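Local coordinates for protein IRMA (Escherichia coli CFT073, PDB 5EK5) that is of unknown function but, as a secreted virulence-linked protein of fibronectin fold, probably acts as a mimic of an interleukin receptor, at residues P41-L46 with K60-A65; I11-T16 with Y26-D31. One frame throughout, in Å; residues are numbered along the deposited sequence.

Overall arrangement
Each contact ties together a beta hairpin, and the two hairpins lie in different sheets packed face to face as a fibronectin-like sandwich. Contact 2 comes first along the chain, pairing strands 9-19 and 23-31 in a mixed sheet; contact 1 follows, pairing strands 42-49 and 55-63 in an antiparallel one. Their centres are about 12 Å apart, and their side chains meet between the sheets: Met61 SD packs 3.5 Å from Phe28 CD1, and Leu30 CD2 reaches Thr63, Ile44 and Leu42. Contact 1 thus supplies part of the sandwich interior, whereas contact 2 both faces that interior and meets the second subunit of the dimer.

Contact 1. Residues P41-L46 with K60-A65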
ATOM      1  N   PRO B  41      14.709  16.137   6.934  1.00 75.88           N
ATOM      2  CA  PRO B  41      15.370  15.149   6.070  1.00 72.13           C
ATOM      3  C   PRO B  41      15.786  13.886   6.826  1.00 68.49           C
ATOM      4  O   PRO B  41      16.443  13.981   7.862  1.00 69.93           O
ATOM      5  CB  PRO B  41      16.595  15.905   5.553  1.00 74.64           C
ATOM      6  CG  PRO B  41      16.176  17.336   5.561  1.00 78.21           C
ATOM      7  CD  PRO B  41      15.212  17.503   6.702  1.00 77.77           C
ATOM      8  N   LEU B  42      15.401  12.720   6.314  1.00 57.89           N
ATOM      9  CA  LEU B  42      15.737  11.451   6.957  1.00 57.35           C
ATOM     10  C   LEU B  42      16.809  10.655   6.224  1.00 56.84           C
ATOM     11  O   LEU B  42      16.881  10.667   4.996  1.00 54.63           O
ATOM     12  CB  LEU B  42      14.485  10.583   7.112  1.00 55.55           C
ATOM     13  CG  LEU B  42      13.345  11.170   7.945  1.00 55.43           C
ATOM     14  CD1 LEU B  42      12.160  10.220   7.969  1.00 53.54           C
ATOM     15  CD2 LEU B  42      13.826  11.455   9.354  1.00 57.48           C
ATOM     16  N   THR B  43      17.637   9.954   6.992  1.00 60.41           N
ATOM     17  CA  THR B  43      18.578   8.995   6.424  1.00 60.67           C
ATOM     18  C   THR B  43      18.273   7.595   6.938  1.00 58.86           C
ATOM     19  O   THR B  43      18.435   7.315   8.126  1.00 65.51           O
ATOM     20  CB  THR B  43      20.034   9.346   6.766  1.00 55.80           C
ATOM     21  OG1 THR B  43      20.366  10.615   6.191  1.00 65.53           O
ATOM     22  CG2 THR B  43      20.978   8.288   6.222  1.00 54.08           C
ATOM     23  N   ILE B  44      17.841   6.715   6.043  1.00 46.49           N
ATOM     24  CA  ILE B  44      17.402   5.389   6.456  1.00 45.28           C
ATOM     25  C   ILE B  44      18.291   4.293   5.879  1.00 46.82           C
ATOM     26  O   ILE B  44      18.511   4.233   4.671  1.00 49.61           O
ATOM     27  CB  ILE B  44      15.942   5.140   6.039  1.00 45.97           C
ATOM     28  CG1 ILE B  44      15.049   6.278   6.548  1.00 50.88           C
ATOM     29  CG2 ILE B  44      15.462   3.796   6.557  1.00 44.31           C
ATOM     30  CD1 ILE B  44      13.608   6.180   6.110  1.00 54.49           C
ATOM     31  N   THR B  45      18.806   3.436   6.756  1.00 49.68           N
ATOM     32  CA  THR B  45      19.658   2.325   6.344  1.00 52.96           C
ATOM     33  C   THR B  45      18.890   1.005   6.315  1.00 49.36           C
ATOM     34  O   THR B  45      18.345   0.573   7.332  1.00 43.62           O
ATOM     35  CB  THR B  45      20.873   2.182   7.275  1.00 57.37           C
ATOM     36  OG1 THR B  45      21.603   3.416   7.299  1.00 65.50           O
ATOM     37  CG2 THR B  45      21.782   1.074   6.784  1.00 55.48           C
ATOM     38  N   LEU B  46      18.862   0.363   5.151  1.00 46.71           N
ATOM     39  CA  LEU B  46      18.090  -0.863   4.964  1.00 39.45           C
ATOM     40  C   LEU B  46      18.954  -2.060   4.569  1.00 37.46           C
ATOM     41  O   LEU B  46      19.839  -1.942   3.720  1.00 39.41           O
ATOM     42  CB  LEU B  46      17.006  -0.651   3.904  1.00 37.51           C
ATOM     43  CG  LEU B  46      15.925   0.389   4.203  1.00 41.17           C
ATOM     44  CD1 LEU B  46      16.353   1.767   3.708  1.00 47.18           C
ATOM     45  CD2 LEU B  46      14.601  -0.020   3.584  1.00 35.99           C
ATOM     46  N   LYS B  60      21.693   2.831   2.027  1.00 55.16           N
ATOM     47  CA  LYS B  60      21.045   3.945   2.702  1.00 51.52           C
ATOM     48  C   LYS B  60      20.069   4.669   1.784  1.00 47.98           C
ATOM     49  O   LYS B  60      20.273   4.745   0.575  1.00 45.98           O
ATOM     50  CB  LYS B  60      22.091   4.923   3.240  1.00 50.98           C
ATOM     51  CG  LYS B  60      22.853   4.389   4.441  1.00 52.26           C
ATOM     52  CD  LYS B  60      23.825   5.414   4.997  1.00 57.22           C
ATOM     53  CE  LYS B  60      24.686   4.809   6.094  1.00 60.66           C
ATOM     54  NZ  LYS B  60      25.599   5.812   6.711  1.00 69.16           N
ATOM     55  N   MET B  61      19.007   5.198   2.378  1.00 47.76           N
ATOM     56  CA  MET B  61      17.975   5.911   1.640  1.00 45.77           C
ATOM     57  C   MET B  61      17.730   7.291   2.254  1.00 50.05           C
ATOM     58  O   MET B  61      17.618   7.420   3.471  1.00 55.94           O
ATOM     59  CB  MET B  61      16.689   5.082   1.621  1.00 48.05           C
ATOM     60  CG  MET B  61      15.542   5.686   0.841  1.00 47.13           C
ATOM     61  SD  MET B  61      14.146   4.546   0.735  1.00 45.35           S
ATOM     62  CE  MET B  61      13.567   4.535   2.431  1.00 38.55           C
ATOM     63  N   GLU B  62      17.655   8.316   1.407  1.00 49.83           N
ATOM     64  CA  GLU B  62      17.444   9.687   1.870  1.00 57.84           C
ATOM     65  C   GLU B  62      16.073  10.229   1.483  1.00 57.58           C
ATOM     66  O   GLU B  62      15.593  10.008   0.370  1.00 54.08           O
ATOM     67  CB  GLU B  62      18.533  10.608   1.308  1.00 59.92           C
ATOM     68  CG  GLU B  62      19.947  10.202   1.693  1.00 64.69           C
ATOM     69  CD  GLU B  62      20.354  10.730   3.056  1.00 74.81           C
ATOM     70  OE1 GLU B  62      19.523  10.686   3.985  1.00 78.43           O
ATOM     71  OE2 GLU B  62      21.513  11.176   3.204  1.00 78.67           O
ATOM     72  N   THR B  63      15.450  10.950   2.411  1.00 55.35           N
ATOM     73  CA  THR B  63      14.146  11.545   2.151  1.00 55.52           C
ATOM     74  C   THR B  63      14.189  13.054   2.358  1.00 59.21           C
ATOM     75  O   THR B  63      15.010  13.553   3.120  1.00 56.20           O
ATOM     76  CB  THR B  63      13.048  10.968   3.072  1.00 54.03           C
ATOM     77  OG1 THR B  63      13.160  11.537   4.382  1.00 58.01           O
ATOM     78  CG2 THR B  63      13.141   9.452   3.165  1.00 48.74           C
ATOM     79  N   GLU B  64      13.286  13.775   1.701  1.00 65.48           N
ATOM     80  CA  GLU B  64      13.103  15.194   1.979  1.00 70.37           C
ATOM     81  C   GLU B  64      12.294  15.392   3.250  1.00 67.33           C
ATOM     82  O   GLU B  64      11.686  14.457   3.772  1.00 59.96           O
ATOM     83  CB  GLU B  64      12.406  15.917   0.827  1.00 72.85           C
ATOM     84  CG  GLU B  64      13.244  16.130  -0.418  1.00 75.83           C
ATOM     85  CD  GLU B  64      12.468  16.851  -1.502  1.00 82.32           C
ATOM     86  OE1 GLU B  64      11.589  16.215  -2.122  1.00 85.84           O
ATOM     87  OE2 GLU B  64      12.725  18.054  -1.717  1.00 84.06           O
ATOM     88  N   ALA B  65      12.296  16.621   3.748  1.00 69.85           N
ATOM     89  CA  ALA B  65      11.462  16.984   4.877  1.00 71.04           C
ATOM     90  C   ALA B  65      10.009  16.983   4.402  1.00 68.86           C
ATOM     91  O   ALA B  65       9.722  17.360   3.267  1.00 69.51           O
ATOM     92  CB  ALA B  65      11.872  18.360   5.438  1.00 78.08           C
TER
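Ile44 N donates to Met61 O over 2.7 Å in an almost straight bond, 174° at the hydrogen and in the carbonyl plane. Met61 N answers to Ile44 O, modelled rather short, and closes an antiparallel hydrogen-bonded pair. Nearer Pro41, Thr63 N gives a sound bond to Leu42 O at 3.0 Å. Leu42 N is shared between Thr63 OG1, at 3.2 Å, and, more weakly, Thr63 O; a chi1 of 77° sets OG1 between its own backbone N and carbonyl carbon, on the side facing Leu42 N.

On the same face Met61 lies alongside Ile44. Its chain bends at chi3 (70°), which brings CE to 4.0 Å from Ile44 CD1, while Met61 CB touches Leu46 CD1 at 3.9 Å. These side chains look into the sandwich, where strands 23-31 and 74-82 meet Met61 and Thr63.

The other face is polar. Thr43 and Glu62 lie side by side, and Glu62 OE1 comes up to Thr43 OG1, although the modelled distance is too short to trust in detail. Next to them the methylenes of Lys60 run beside Thr45, with Lys60 CG 3.3 Å from Thr45 OG1. Strand 89-99 flanks the far edge of 41-46.

With Leu42 N donating to its hydroxyl, and a weak bond from that hydroxyl to Glu64 O, Thr63 can sit on the inward face with its polar atom satisfied locally.

Contact 2. Residues I11-T16 with Y26-D31; sequences IRNTDT and YQFRLD
Gln27 O is gripped by two donors from opposite faces of its carbonyl plane: Thr14 N at 2.9 Å, nearly straight at 170°, and the side-chain Asn13 ND2 at 2.9 Å, the more bent of the two and well above the plane, with Thr14 OG1 adding a weak third. Asp15 O is served by Gln27 N at 2.9 Å and, from its other face, by Asn13 ND2 at 3.0 Å. With CG anti to the backbone N (chi1 169°), the Asn13 amide lies on the Phe28 side of the sheet, its ND2 over one face of that ring. The other end of the amide, OD1, hydrogen-bonds to Tyr116 and to Leu119 N of the second subunit.

Between Asn13 and Asp15 the register slips by one residue, a beta bulge in the first hairpin of this fibronectin-like sandwich, and ND2 adds a side-chain bond to each of the two carbonyls there. Beyond it Arg29 N bonds to Arg12 O at 3.0 Å, while the reverse bond is weak. The two arginine side chains run alongside each other and bring like charges close, Arg12 NH2 to Arg29 NH1 at 3.4 Å, with the guanidinium planes 78° apart. Thr14 CG2 lies over one face of the Arg12 guanidinium, toward its rim. Arg29 NE finds no hydrogen bond, just a long, weak ion pair with Asp76.

Thr16 OG1 rests 3.2 Å from Tyr26 CD1 and hydrogen-bonds to Tyr116 of the second subunit. At the opposite end of the pairing, Ile11 CD1 packs on Leu30 CD1 at 3.8 Å.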
ATOM      1  N   ILE B  11       5.365   3.282   6.121  1.00 40.06           N
ATOM      2  CA  ILE B  11       6.312   3.167   5.029  1.00 37.04           C
ATOM      3  C   ILE B  11       6.044   1.880   4.270  1.00 35.52           C
ATOM      4  O   ILE B  11       5.851   0.814   4.858  1.00 36.03           O
ATOM      5  CB  ILE B  11       7.775   3.225   5.538  1.00 44.31           C
ATOM      6  CG1 ILE B  11       8.762   3.129   4.373  1.00 45.70           C
ATOM      7  CG2 ILE B  11       8.040   2.144   6.579  1.00 42.99           C
ATOM      8  CD1 ILE B  11      10.185   3.478   4.749  1.00 45.22           C
ATOM      9  N   ARG B  12       5.988   2.003   2.952  1.00 34.21           N
ATOM     10  CA  ARG B  12       5.723   0.867   2.091  1.00 33.23           C
ATOM     11  C   ARG B  12       6.402   1.041   0.746  1.00 32.05           C
ATOM     12  O   ARG B  12       6.655   2.163   0.307  1.00 32.21           O
ATOM     13  CB  ARG B  12       4.213   0.676   1.915  1.00 36.00           C
ATOM     14  CG  ARG B  12       3.511   1.813   1.180  1.00 34.68           C
ATOM     15  CD  ARG B  12       1.999   1.611   1.176  1.00 40.64           C
ATOM     16  NE  ARG B  12       1.299   2.630   0.399  1.00 37.24           N
ATOM     17  CZ  ARG B  12       0.957   2.499  -0.877  1.00 37.65           C
ATOM     18  NH1 ARG B  12       1.249   1.386  -1.537  1.00 36.94           N
ATOM     19  NH2 ARG B  12       0.321   3.483  -1.498  1.00 39.27           N
ATOM     20  N   ASN B  13       6.689  -0.078   0.096  1.00 31.30           N
ATOM     21  CA  ASN B  13       7.287  -0.066  -1.225  1.00 30.58           C
ATOM     22  C   ASN B  13       6.198   0.036  -2.285  1.00 31.31           C
ATOM     23  O   ASN B  13       5.265  -0.769  -2.305  1.00 32.13           O
ATOM     24  CB  ASN B  13       8.132  -1.321  -1.434  1.00 30.53           C
ATOM     25  CG  ASN B  13       8.554  -1.507  -2.869  1.00 31.14           C
ATOM     26  OD1 ASN B  13       8.257  -2.530  -3.486  1.00 35.32           O
ATOM     27  ND2 ASN B  13       9.259  -0.522  -3.410  1.00 30.70           N
ATOM     28  N   THR B  14       6.310   1.034  -3.155  1.00 33.16           N
ATOM     29  CA  THR B  14       5.241   1.348  -4.098  1.00 39.53           C
ATOM     30  C   THR B  14       5.594   1.046  -5.552  1.00 36.25           C
ATOM     31  O   THR B  14       4.705   0.977  -6.402  1.00 35.75           O
ATOM     32  CB  THR B  14       4.838   2.829  -4.004  1.00 40.20           C
ATOM     33  OG1 THR B  14       6.002   3.650  -4.169  1.00 42.21           O
ATOM     34  CG2 THR B  14       4.174   3.119  -2.669  1.00 37.28           C
ATOM     35  N   ASP B  15       6.876   0.821  -5.826  1.00 34.47           N
ATOM     36  CA  ASP B  15       7.312   0.543  -7.188  1.00 37.63           C
ATOM     37  C   ASP B  15       8.770   0.120  -7.262  1.00 37.51           C
ATOM     38  O   ASP B  15       9.542   0.306  -6.322  1.00 37.39           O
ATOM     39  CB  ASP B  15       7.113   1.789  -8.065  1.00 41.65           C
ATOM     40  CG  ASP B  15       7.027   1.461  -9.548  1.00 47.78           C
ATOM     41  OD1 ASP B  15       7.257   0.291  -9.924  1.00 50.34           O
ATOM     42  OD2 ASP B  15       6.742   2.386 -10.340  1.00 45.65           O
ATOM     43  N   THR B  16       9.128  -0.457  -8.402  1.00 40.43           N
ATOM     44  CA  THR B  16      10.502  -0.819  -8.706  1.00 42.26           C
ATOM     45  C   THR B  16      10.812  -0.269 -10.084  1.00 45.06           C
ATOM     46  O   THR B  16      10.114  -0.577 -11.048  1.00 47.37           O
ATOM     47  CB  THR B  16      10.727  -2.344  -8.684  1.00 45.37           C
ATOM     48  OG1 THR B  16      10.663  -2.825  -7.336  1.00 42.75           O
ATOM     49  CG2 THR B  16      12.086  -2.693  -9.274  1.00 50.58           C
ATOM     50  N   TYR B  26      14.139   1.058  -5.909  1.00 32.52           N
ATOM     51  CA  TYR B  26      12.940   0.733  -5.154  1.00 32.88           C
ATOM     52  C   TYR B  26      12.361   1.990  -4.526  1.00 35.11           C
ATOM     53  O   TYR B  26      13.016   2.663  -3.731  1.00 30.99           O
ATOM     54  CB  TYR B  26      13.240  -0.326  -4.092  1.00 35.05           C
ATOM     55  CG  TYR B  26      13.899  -1.562  -4.666  1.00 38.70           C
ATOM     56  CD1 TYR B  26      13.143  -2.569  -5.252  1.00 40.20           C
ATOM     57  CD2 TYR B  26      15.279  -1.718  -4.627  1.00 44.90           C
ATOM     58  CE1 TYR B  26      13.738  -3.697  -5.782  1.00 43.81           C
ATOM     59  CE2 TYR B  26      15.885  -2.844  -5.156  1.00 47.68           C
ATOM     60  CZ  TYR B  26      15.109  -3.830  -5.731  1.00 45.62           C
ATOM     61  OH  TYR B  26      15.704  -4.951  -6.258  1.00 52.75           O
ATOM     62  N   GLN B  27      11.124   2.299  -4.896  1.00 30.95           N
ATOM     63  CA  GLN B  27      10.469   3.514  -4.443  1.00 33.02           C
ATOM     64  C   GLN B  27       9.670   3.256  -3.175  1.00 33.64           C
ATOM     65  O   GLN B  27       8.855   2.330  -3.119  1.00 30.99           O
ATOM     66  CB  GLN B  27       9.553   4.058  -5.540  1.00 35.32           C
ATOM     67  CG  GLN B  27       8.820   5.343  -5.184  1.00 39.83           C
ATOM     68  CD  GLN B  27       7.979   5.855  -6.336  1.00 44.83           C
ATOM     69  OE1 GLN B  27       8.053   5.333  -7.448  1.00 47.88           O
ATOM     70  NE2 GLN B  27       7.173   6.877  -6.076  1.00 45.24           N
ATOM     71  N   PHE B  28       9.904   4.078  -2.159  1.00 34.40           N
ATOM     72  CA  PHE B  28       9.158   3.949  -0.922  1.00 39.13           C
ATOM     73  C   PHE B  28       8.358   5.222  -0.681  1.00 41.17           C
ATOM     74  O   PHE B  28       8.871   6.339  -0.815  1.00 38.59           O
ATOM     75  CB  PHE B  28      10.095   3.667   0.253  1.00 40.76           C
ATOM     76  CG  PHE B  28      10.797   2.339   0.164  1.00 36.70           C
ATOM     77  CD1 PHE B  28      11.949   2.195  -0.590  1.00 31.76           C
ATOM     78  CD2 PHE B  28      10.295   1.230   0.829  1.00 34.51           C
ATOM     79  CE1 PHE B  28      12.590   0.974  -0.676  1.00 32.60           C
ATOM     80  CE2 PHE B  28      10.933   0.006   0.747  1.00 32.61           C
ATOM     81  CZ  PHE B  28      12.082  -0.121  -0.007  1.00 31.38           C
ATOM     82  N   ARG B  29       7.091   5.048  -0.332  1.00 46.67           N
ATOM     83  CA  ARG B  29       6.268   6.167   0.094  1.00 42.15           C
ATOM     84  C   ARG B  29       6.222   6.236   1.612  1.00 37.49           C
ATOM     85  O   ARG B  29       5.928   5.238   2.281  1.00 36.05           O
ATOM     86  CB  ARG B  29       4.860   6.075  -0.477  1.00 43.65           C
ATOM     87  CG  ARG B  29       3.985   7.261  -0.092  1.00 50.09           C
ATOM     88  CD  ARG B  29       2.615   7.125  -0.700  1.00 57.11           C
ATOM     89  NE  ARG B  29       2.677   7.178  -2.157  1.00 63.01           N
ATOM     90  CZ  ARG B  29       1.633   6.992  -2.961  1.00 63.50           C
ATOM     91  NH1 ARG B  29       0.435   6.739  -2.455  1.00 54.99           N
ATOM     92  NH2 ARG B  29       1.784   7.062  -4.276  1.00 69.76           N
ATOM     93  N   LEU B  30       6.520   7.411   2.153  1.00 39.15           N
ATOM     94  CA  LEU B  30       6.436   7.617   3.590  1.00 41.94           C
ATOM     95  C   LEU B  30       5.255   8.533   3.864  1.00 46.16           C
ATOM     96  O   LEU B  30       5.050   9.514   3.160  1.00 45.32           O
ATOM     97  CB  LEU B  30       7.735   8.216   4.142  1.00 44.47           C
ATOM     98  CG  LEU B  30       8.940   7.292   4.369  1.00 41.74           C
ATOM     99  CD1 LEU B  30       9.474   6.758   3.047  1.00 39.72           C
ATOM    100  CD2 LEU B  30      10.046   7.996   5.139  1.00 43.52           C
ATOM    101  N   ASP B  31       4.482   8.202   4.890  1.00 44.92           N
ATOM    102  CA  ASP B  31       3.232   8.902   5.161  1.00 48.18           C
ATOM    103  C   ASP B  31       3.033   9.105   6.658  1.00 53.89           C
ATOM    104  O   ASP B  31       3.117   8.158   7.437  1.00 53.36           O
ATOM    105  CB  ASP B  31       2.063   8.114   4.565  1.00 51.74           C
ATOM    106  CG  ASP B  31       0.746   8.877   4.599  1.00 61.07           C
ATOM    107  OD1 ASP B  31       0.645   9.909   5.295  1.00 69.80           O
ATOM    108  OD2 ASP B  31      -0.204   8.429   3.921  1.00 60.36           O
TER